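Local coordinates for 3',5'-nucleoside bisphosphate phosphatase (Chromobacterium violaceum, PDB 2YB1), which removes the 3'-phosphate from nucleoside 3',5'-bisphosphates by manganese-dependent hydrolysis, leaving a nucleoside 5'-phosphate and orthophosphate, at residues G117-A122 / H136-L141. Sequence-based numbering, arbitrary orientation.
Sequences GCFDGA and HFARHL
Cys118 O lies near the Phe137 ring, 3.7 Å from CE2, and accepts the backbone hydrogen bond of Ala122 N at 2.8 Å. No hydrogen bond crosses between 117-122 and 136-141. The contact is instead made by two rings of 136-141, each meeting a small residue of 117-122. Ala122 CB sits over one face of the Phe137 ring, 3.7 Å from its centroid, in a CH-pi contact. Gly121 CA does the same to His140, 3.5 Å from the ring centroid and 18° off the normal. With CG anti to the backbone N (chi1 170°), His140 lays its ring against the Gly121 backbone, with ND1 3.3 Å from Gly121 CA. The axes of 118-122 and 136-141 cross almost at right angles (99°) and approach to 8.2 Å. Both belong to the run of helices inserted between strands 72-79 and 186-189 of this PHP-family phosphatase; the Phe137 side chain is about 7 Å from the bound AMP. Cys118 SG reaches the edge of the His140 ring and packs on Leu141 CD2 at 3.8 Å. Phe137 CZ meets the edge of the Phe119 ring. Helix 99-112 adds Leu110, which touches both Cys118 and Phe137.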
loop_
_atom_site.group_PDB
_atom_site.type_symbol
_atom_site.label_atom_id
_atom_site.label_comp_id
_atom_site.label_asym_id
_atom_site.label_seq_id
_atom_site.Cartn_x
_atom_site.Cartn_y
_atom_site.Cartn_z
ATOM N N GLY A 117 19.821 17.753 -8.309
ATOM C CA GLY A 117 18.523 18.365 -8.082
ATOM C C GLY A 117 17.349 17.428 -7.866
ATOM O O GLY A 117 16.204 17.877 -7.894
ATOM N N CYS A 118 17.612 16.139 -7.637
ATOM C CA CYS A 118 16.524 15.162 -7.510
ATOM C C CYS A 118 15.710 15.233 -6.213
ATOM O O CYS A 118 14.497 15.025 -6.236
ATOM C CB CYS A 118 17.031 13.734 -7.750
ATOM S SG CYS A 118 17.581 13.491 -9.451
ATOM N N PHE A 119 16.354 15.512 -5.083
ATOM C CA PHE A 119 15.589 15.719 -3.852
ATOM C C PHE A 119 14.627 16.884 -4.035
ATOM O O PHE A 119 13.433 16.767 -3.732
ATOM C CB PHE A 119 16.493 15.980 -2.648
ATOM C CG PHE A 119 15.730 16.266 -1.367
ATOM C CD1 PHE A 119 15.143 15.235 -0.645
ATOM C CD2 PHE A 119 15.611 17.566 -0.883
ATOM C CE1 PHE A 119 14.448 15.488 0.529
ATOM C CE2 PHE A 119 14.905 17.830 0.289
ATOM C CZ PHE A 119 14.319 16.790 0.992
ATOM N N ASP A 120 15.144 18.012 -4.526
ATOM C CA ASP A 120 14.295 19.190 -4.734
ATOM C C ASP A 120 13.155 18.880 -5.694
ATOM O O ASP A 120 12.010 19.255 -5.449
ATOM C CB ASP A 120 15.102 20.374 -5.255
ATOM C CG ASP A 120 16.022 20.972 -4.204
ATOM O OD1 ASP A 120 15.916 20.612 -3.015
ATOM O OD2 ASP A 120 16.842 21.824 -4.569
ATOM N N GLY A 121 13.472 18.190 -6.786
ATOM C CA GLY A 121 12.474 17.845 -7.786
ATOM C C GLY A 121 11.400 16.924 -7.237
ATOM O O GLY A 121 10.205 17.127 -7.483
ATOM N N ALA A 122 11.824 15.908 -6.490
ATOM C CA ALA A 122 10.883 14.982 -5.857
ATOM C C ALA A 122 9.936 15.733 -4.921
ATOM O O ALA A 122 8.741 15.468 -4.873
ATOM C CB ALA A 122 11.651 13.890 -5.082
ATOM N N HIS A 136 7.953 9.659 -5.599
ATOM C CA HIS A 136 8.103 11.067 -5.943
ATOM C C HIS A 136 9.386 11.324 -6.741
ATOM O O HIS A 136 9.383 12.131 -7.680
ATOM C CB HIS A 136 8.071 11.933 -4.689
ATOM C CG HIS A 136 6.842 11.741 -3.857
ATOM N ND1 HIS A 136 6.886 11.275 -2.559
ATOM C CD2 HIS A 136 5.534 11.936 -4.142
ATOM C CE1 HIS A 136 5.658 11.213 -2.075
ATOM N NE2 HIS A 136 4.819 11.614 -3.013
ATOM N N PHE A 137 10.471 10.637 -6.381
ATOM C CA PHE A 137 11.729 10.730 -7.125
ATOM C C PHE A 137 11.525 10.263 -8.557
ATOM O O PHE A 137 12.034 10.867 -9.497
ATOM C CB PHE A 137 12.839 9.893 -6.462
ATOM C CG PHE A 137 13.561 10.613 -5.346
ATOM C CD1 PHE A 137 12.985 10.726 -4.083
ATOM C CD2 PHE A 137 14.799 11.195 -5.570
ATOM C CE1 PHE A 137 13.646 11.403 -3.059
ATOM C CE2 PHE A 137 15.459 11.877 -4.553
ATOM C CZ PHE A 137 14.877 11.974 -3.292
ATOM N N ALA A 138 10.763 9.186 -8.722
ATOM C CA ALA A 138 10.506 8.650 -10.056
ATOM C C ALA A 138 9.687 9.627 -10.906
ATOM O O ALA A 138 9.986 9.836 -12.083
ATOM C CB ALA A 138 9.811 7.292 -9.963
ATOM N N ARG A 139 8.656 10.225 -10.315
ATOM C CA ARG A 139 7.846 11.200 -11.044
ATOM C C ARG A 139 8.703 12.364 -11.490
ATOM O O ARG A 139 8.531 12.865 -12.607
ATOM C CB ARG A 139 6.659 11.711 -10.219
ATOM C CG ARG A 139 5.597 10.669 -10.042
ATOM C CD ARG A 139 4.301 11.192 -9.424
ATOM N NE ARG A 139 3.424 10.042 -9.218
ATOM C CZ ARG A 139 2.851 9.709 -8.069
ATOM N NH1 ARG A 139 3.001 10.478 -6.989
ATOM N NH2 ARG A 139 2.105 8.610 -8.016
ATOM N N HIS A 140 9.619 12.791 -10.620
ATOM C CA HIS A 140 10.542 13.867 -10.975
ATOM C C HIS A 140 11.424 13.454 -12.144
ATOM O O HIS A 140 11.566 14.206 -13.106
ATOM C CB HIS A 140 11.434 14.291 -9.810
ATOM C CG HIS A 140 12.541 15.216 -10.227
ATOM N ND1 HIS A 140 12.302 16.455 -10.785
ATOM C CD2 HIS A 140 13.887 15.063 -10.212
ATOM C CE1 HIS A 140 13.453 17.035 -11.074
ATOM N NE2 HIS A 140 14.432 16.213 -10.734
ATOM N N LEU A 141 12.019 12.266 -12.057
ATOM C CA LEU A 141 12.935 11.802 -13.104
ATOM C C LEU A 141 12.238 11.698 -14.461
ATOM O O LEU A 141 12.840 11.975 -15.500
ATOM C CB LEU A 141 13.595 10.476 -12.711
ATOM C CG LEU A 141 14.609 10.620 -11.569
ATOM C CD1 LEU A 141 14.879 9.279 -10.893
ATOM C CD2 LEU A 141 15.909 11.269 -12.071
#